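Protein E (Haemophilus influenzae, PDB 3ZH5) acts as a multifunctional surface adhesin that binds host epithelial cells and the host proteins vitronectin, laminin and plasminogen, aiding bacterial serum resistance and immune evasion. Local coordinates at residues N22-V34 with I41-G53. Sequence-based numbering, arbitrary orientation.
Sequences NVNYYIDSESIWV and IVHFDAVVNLDKG. With EDO (1,2-ethanediol), chain C.
Tyr26 and Val47 exchange two backbone hydrogen bonds, each 2.9 Å between N of one residue and O of the other, and Trp33 and His43 form a second hydrogen-bonded pair further along. Between these pairs the first chain leaves the strand path in two overlapping type I turns, Asp28 to Ser31 and Ser29 to Ile32. Ser31 bridges the interruption: its short hydroxyl OG accepts from Asp45 N at 2.8 Å, nearly straight at 170°, and donates to Asp28 O. The segments thus form an antiparallel beta hairpin whose first strand is interrupted, within a larger antiparallel sheet. Apolar side chains fill the face toward helix 115-128. Here Val48 CG2 lies 3.5 Å from Tyr25 CD2, small Ala46 fits beside the phenol end of that ring, and Ile32 CG2 meets Val42 CG1. On the other face Trp33, its CG anti to N (chi1 -178°), runs alongside His43 and sets CE3 3.6 Å above the imidazole centre, a T-shaped stack. Histidine suits the place with both nitrogens engaged: NE2 donates to ethanediol O2, and ND1 is hydrogen-bonded to Tyr70 OH. Asp28 and Asp45 both form salt bridges with Arg68, which probably offsets their like charges. A water joins Asn24 OD1, Tyr26 OH (also bonded to Arg18) and Asn49 ND2, whose OD1 takes Trp92 N.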
loop_
_atom_site.group_PDB
_atom_site.type_symbol
_atom_site.label_atom_id
_atom_site.label_comp_id
_atom_site.label_asym_id
_atom_site.label_seq_id
_atom_site.Cartn_x
_atom_site.Cartn_y
_atom_site.Cartn_z
ATOM N N ASN A 22 -8.343 8.415 -1.944
ATOM C CA ASN A 22 -8.942 7.107 -1.956
ATOM C C ASN A 22 -9.174 6.632 -0.521
ATOM O O ASN A 22 -8.233 6.199 0.151
ATOM C CB ASN A 22 -8.027 6.136 -2.733
ATOM C CG ASN A 22 -8.644 4.758 -2.884
ATOM O OD1 ASN A 22 -9.656 4.450 -2.251
ATOM N ND2 ASN A 22 -8.030 3.915 -3.721
ATOM N N VAL A 23 -10.426 6.698 -0.060
ATOM C CA VAL A 23 -10.730 6.353 1.334
ATOM C C VAL A 23 -10.460 4.861 1.621
ATOM O O VAL A 23 -10.500 4.424 2.772
ATOM C CB VAL A 23 -12.164 6.731 1.746
ATOM C CG1 VAL A 23 -12.376 8.251 1.588
ATOM C CG2 VAL A 23 -13.196 5.954 0.942
ATOM N N ASN A 24 -10.162 4.086 0.588
ATOM C CA ASN A 24 -9.815 2.667 0.783
ATOM C C ASN A 24 -8.356 2.343 0.583
ATOM O O ASN A 24 -8.015 1.178 0.493
ATOM C CB ASN A 24 -10.661 1.798 -0.142
ATOM C CG ASN A 24 -12.128 1.923 0.195
ATOM O OD1 ASN A 24 -12.478 1.797 1.371
ATOM N ND2 ASN A 24 -12.981 2.249 -0.794
ATOM N N TYR A 25 -7.522 3.363 0.471
ATOM C CA TYR A 25 -6.089 3.136 0.286
ATOM C C TYR A 25 -5.426 3.571 1.582
ATOM O O TYR A 25 -5.700 4.677 2.062
ATOM C CB TYR A 25 -5.579 3.990 -0.881
ATOM C CG TYR A 25 -4.228 3.570 -1.421
ATOM C CD1 TYR A 25 -3.098 3.744 -0.669
ATOM C CD2 TYR A 25 -4.092 3.028 -2.700
ATOM C CE1 TYR A 25 -1.843 3.358 -1.146
ATOM C CE2 TYR A 25 -2.857 2.653 -3.198
ATOM C CZ TYR A 25 -1.731 2.821 -2.418
ATOM O OH TYR A 25 -0.488 2.441 -2.882
ATOM N N TYR A 26 -4.588 2.717 2.155
ATOM C CA TYR A 26 -3.982 2.993 3.465
ATOM C C TYR A 26 -2.474 2.691 3.502
ATOM O O TYR A 26 -1.955 1.905 2.707
ATOM C CB TYR A 26 -4.605 2.094 4.543
ATOM C CG TYR A 26 -6.094 2.176 4.686
ATOM C CD1 TYR A 26 -6.942 1.450 3.846
ATOM C CD2 TYR A 26 -6.671 2.975 5.674
ATOM C CE1 TYR A 26 -8.354 1.533 3.980
ATOM C CE2 TYR A 26 -8.065 3.053 5.810
ATOM C CZ TYR A 26 -8.886 2.313 4.981
ATOM O OH TYR A 26 -10.280 2.417 5.124
ATOM N N ILE A 27 -1.780 3.326 4.429
ATOM C CA ILE A 27 -0.416 2.901 4.807
ATOM C C ILE A 27 -0.556 2.029 6.038
ATOM O O ILE A 27 -1.288 2.382 6.950
ATOM C CB ILE A 27 0.441 4.090 5.231
ATOM C CG1 ILE A 27 0.682 5.013 4.044
ATOM C CG2 ILE A 27 1.772 3.626 5.890
ATOM C CD1 ILE A 27 1.104 6.360 4.467
ATOM N N ASP A 28 0.096 0.873 6.063
ATOM C CA ASP A 28 0.040 0.049 7.246
ATOM C C ASP A 28 1.202 0.534 8.083
ATOM O O ASP A 28 2.391 0.298 7.764
ATOM C CB ASP A 28 0.074 -1.437 6.888
ATOM C CG ASP A 28 0.324 -2.353 8.093
ATOM O OD1 ASP A 28 0.402 -1.868 9.249
ATOM O OD2 ASP A 28 0.390 -3.593 7.873
ATOM N N SER A 29 0.852 1.253 9.153
ATOM C CA SER A 29 1.835 1.980 9.948
ATOM C C SER A 29 2.829 1.008 10.601
ATOM O O SER A 29 4.010 1.318 10.751
ATOM C CB SER A 29 1.123 2.829 11.001
ATOM O OG SER A 29 1.963 3.850 11.464
ATOM N N GLU A 30 2.344 -0.180 10.925
ATOM C CA GLU A 30 3.125 -1.169 11.661
ATOM C C GLU A 30 4.248 -1.731 10.798
ATOM O O GLU A 30 5.305 -2.133 11.325
ATOM C CB GLU A 30 2.208 -2.302 12.131
ATOM C CG GLU A 30 2.852 -3.317 13.076
ATOM C CD GLU A 30 3.739 -4.322 12.344
ATOM O OE1 GLU A 30 3.618 -4.418 11.097
ATOM O OE2 GLU A 30 4.567 -4.998 13.012
ATOM N N SER A 31 4.010 -1.750 9.491
ATOM C CA SER A 31 4.950 -2.292 8.502
ATOM C C SER A 31 6.138 -1.403 8.132
ATOM O O SER A 31 7.058 -1.852 7.416
ATOM C CB SER A 31 4.161 -2.595 7.215
ATOM O OG SER A 31 3.924 -1.435 6.445
ATOM N N ILE A 32 6.194 -0.193 8.665
ATOM C CA ILE A 32 7.207 0.792 8.259
ATOM C C ILE A 32 8.602 0.410 8.789
ATOM O O ILE A 32 8.773 0.080 9.970
ATOM C CB ILE A 32 6.813 2.220 8.740
ATOM C CG1 ILE A 32 5.579 2.674 7.968
ATOM C CG2 ILE A 32 7.973 3.236 8.611
ATOM C CD1 ILE A 32 4.941 3.987 8.393
ATOM N N TRP A 33 9.585 0.450 7.902
ATOM C CA TRP A 33 11.001 0.189 8.277
ATOM C C TRP A 33 11.853 1.298 7.703
ATOM O O TRP A 33 11.845 1.525 6.487
ATOM C CB TRP A 33 11.493 -1.100 7.700
ATOM C CG TRP A 33 12.882 -1.360 8.112
ATOM C CD1 TRP A 33 13.309 -1.564 9.388
ATOM C CD2 TRP A 33 14.044 -1.428 7.272
ATOM N NE1 TRP A 33 14.673 -1.779 9.403
ATOM C CE2 TRP A 33 15.142 -1.694 8.106
ATOM C CE3 TRP A 33 14.262 -1.299 5.883
ATOM C CZ2 TRP A 33 16.430 -1.840 7.614
ATOM C CZ3 TRP A 33 15.550 -1.443 5.400
ATOM C CH2 TRP A 33 16.622 -1.707 6.262
ATOM N N VAL A 34 12.537 2.028 8.558
ATOM C CA VAL A 34 13.426 3.082 8.081
ATOM C C VAL A 34 14.805 2.461 7.939
ATOM O O VAL A 34 15.282 1.876 8.875
ATOM C CB VAL A 34 13.483 4.236 9.059
ATOM C CG1 VAL A 34 14.539 5.264 8.631
ATOM C CG2 VAL A 34 12.089 4.902 9.156
ATOM N N ILE A 41 15.429 6.648 3.453
ATOM C CA ILE A 41 14.801 5.597 2.688
ATOM C C ILE A 41 13.853 4.824 3.595
ATOM O O ILE A 41 14.245 4.383 4.664
ATOM C CB ILE A 41 15.873 4.681 2.022
ATOM C CG1 ILE A 41 16.545 5.445 0.881
ATOM C CG2 ILE A 41 15.224 3.437 1.426
ATOM C CD1 ILE A 41 17.555 4.629 0.113
ATOM N N VAL A 42 12.568 4.730 3.231
ATOM C CA VAL A 42 11.621 4.058 4.104
ATOM C C VAL A 42 10.865 3.013 3.370
ATOM O O VAL A 42 10.306 3.291 2.315
ATOM C CB VAL A 42 10.581 5.068 4.722
ATOM C CG1 VAL A 42 9.700 4.375 5.735
ATOM C CG2 VAL A 42 11.292 6.252 5.353
ATOM N N HIS A 43 10.767 1.834 3.975
ATOM C CA HIS A 43 9.992 0.723 3.425
ATOM C C HIS A 43 8.642 0.636 4.126
ATOM O O HIS A 43 8.547 0.794 5.365
ATOM C CB HIS A 43 10.682 -0.644 3.600
ATOM C CG HIS A 43 12.025 -0.795 2.937
ATOM N ND1 HIS A 43 12.453 -1.993 2.436
ATOM C CD2 HIS A 43 13.042 0.076 2.744
ATOM C CE1 HIS A 43 13.664 -1.855 1.916
ATOM N NE2 HIS A 43 14.032 -0.599 2.077
ATOM N N PHE A 44 7.586 0.369 3.364
ATOM C CA PHE A 44 6.243 0.231 3.951
ATOM C C PHE A 44 5.287 -0.556 3.098
ATOM O O PHE A 44 5.473 -0.615 1.893
ATOM C CB PHE A 44 5.635 1.607 4.244
ATOM C CG PHE A 44 5.277 2.412 3.026
ATOM C CD1 PHE A 44 6.202 3.231 2.414
ATOM C CD2 PHE A 44 3.983 2.421 2.551
ATOM C CE1 PHE A 44 5.846 4.006 1.315
ATOM C CE2 PHE A 44 3.631 3.190 1.445
ATOM C CZ PHE A 44 4.578 3.975 0.834
ATOM N N ASP A 45 4.251 -1.150 3.698
ATOM C CA ASP A 45 3.134 -1.705 2.916
ATOM C C ASP A 45 2.013 -0.699 2.676
ATOM O O ASP A 45 1.551 -0.041 3.580
ATOM C CB ASP A 45 2.519 -2.928 3.575
ATOM C CG ASP A 45 3.456 -4.121 3.612
ATOM O OD1 ASP A 45 4.476 -4.136 2.868
ATOM O OD2 ASP A 45 3.142 -5.069 4.364
ATOM N N ALA A 46 1.569 -0.591 1.434
ATOM C CA ALA A 46 0.299 0.078 1.154
ATOM C C ALA A 46 -0.739 -1.035 1.170
ATOM O O ALA A 46 -0.449 -2.145 0.723
ATOM C CB ALA A 46 0.350 0.758 -0.187
ATOM N N VAL A 47 -1.959 -0.750 1.656
ATOM C CA VAL A 47 -2.998 -1.779 1.736
ATOM C C VAL A 47 -4.270 -1.192 1.157
ATOM O O VAL A 47 -4.675 -0.140 1.593
ATOM C CB VAL A 47 -3.260 -2.212 3.174
ATOM C CG1 VAL A 47 -4.483 -3.052 3.264
ATOM C CG2 VAL A 47 -2.043 -3.017 3.689
ATOM N N VAL A 48 -4.853 -1.857 0.169
ATOM C CA VAL A 48 -6.083 -1.367 -0.481
ATOM C C VAL A 48 -7.227 -2.304 -0.227
ATOM O O VAL A 48 -7.143 -3.467 -0.586
ATOM C CB VAL A 48 -5.925 -1.268 -2.009
ATOM C CG1 VAL A 48 -7.171 -0.716 -2.630
ATOM C CG2 VAL A 48 -4.728 -0.402 -2.367
ATOM N N ASN A 49 -8.311 -1.806 0.375
ATOM C CA ASN A 49 -9.524 -2.599 0.470
ATOM C C ASN A 49 -10.322 -2.411 -0.821
ATOM O O ASN A 49 -10.603 -1.280 -1.230
ATOM C CB ASN A 49 -10.331 -2.204 1.704
ATOM C CG ASN A 49 -9.655 -2.594 2.975
ATOM O OD1 ASN A 49 -8.835 -3.513 2.991
ATOM N ND2 ASN A 49 -9.997 -1.921 4.069
ATOM N N LEU A 50 -10.662 -3.524 -1.468
ATOM C CA LEU A 50 -11.232 -3.511 -2.817
ATOM C C LEU A 50 -12.733 -3.286 -2.853
ATOM O O LEU A 50 -13.443 -3.627 -1.911
ATOM C CB LEU A 50 -10.940 -4.834 -3.533
ATOM C CG LEU A 50 -9.473 -5.164 -3.777
ATOM C CD1 LEU A 50 -9.375 -6.575 -4.315
ATOM C CD2 LEU A 50 -8.851 -4.168 -4.723
ATOM N N ASP A 51 -13.188 -2.736 -3.979
ATOM C CA ASP A 51 -14.611 -2.455 -4.257
ATOM C C ASP A 51 -15.276 -3.606 -4.986
ATOM O O ASP A 51 -16.495 -3.684 -5.091
ATOM C CB ASP A 51 -14.718 -1.228 -5.153
ATOM C CG ASP A 51 -14.961 0.033 -4.372
ATOM O OD1 ASP A 51 -15.817 -0.018 -3.465
ATOM O OD2 ASP A 51 -14.296 1.062 -4.651
ATOM N N LYS A 52 -14.444 -4.502 -5.496
ATOM C CA LYS A 52 -14.876 -5.525 -6.412
ATOM C C LYS A 52 -13.894 -6.664 -6.195
ATOM O O LYS A 52 -12.693 -6.419 -6.086
ATOM C CB LYS A 52 -14.779 -4.984 -7.839
ATOM C CG LYS A 52 -15.405 -5.856 -8.911
ATOM C CD LYS A 52 -15.123 -5.295 -10.308
ATOM C CE LYS A 52 -15.699 -6.182 -11.413
ATOM N NZ LYS A 52 -15.041 -7.527 -11.457
ATOM N N GLY A 53 -14.398 -7.887 -6.088
ATOM C CA GLY A 53 -13.550 -9.035 -5.801
ATOM C C GLY A 53 -12.680 -9.412 -6.988
ATOM O O GLY A 53 -13.117 -9.365 -8.137
HETATM C C1 EDO C . 16.855 0.286 -0.788
HETATM O O1 EDO C . 17.491 1.085 -1.803
HETATM C C2 EDO C . 17.453 0.589 0.587
HETATM O O2 EDO C . 16.510 0.332 1.653
HETATM O O HOH W 1 -11.524 0.684 3.638
#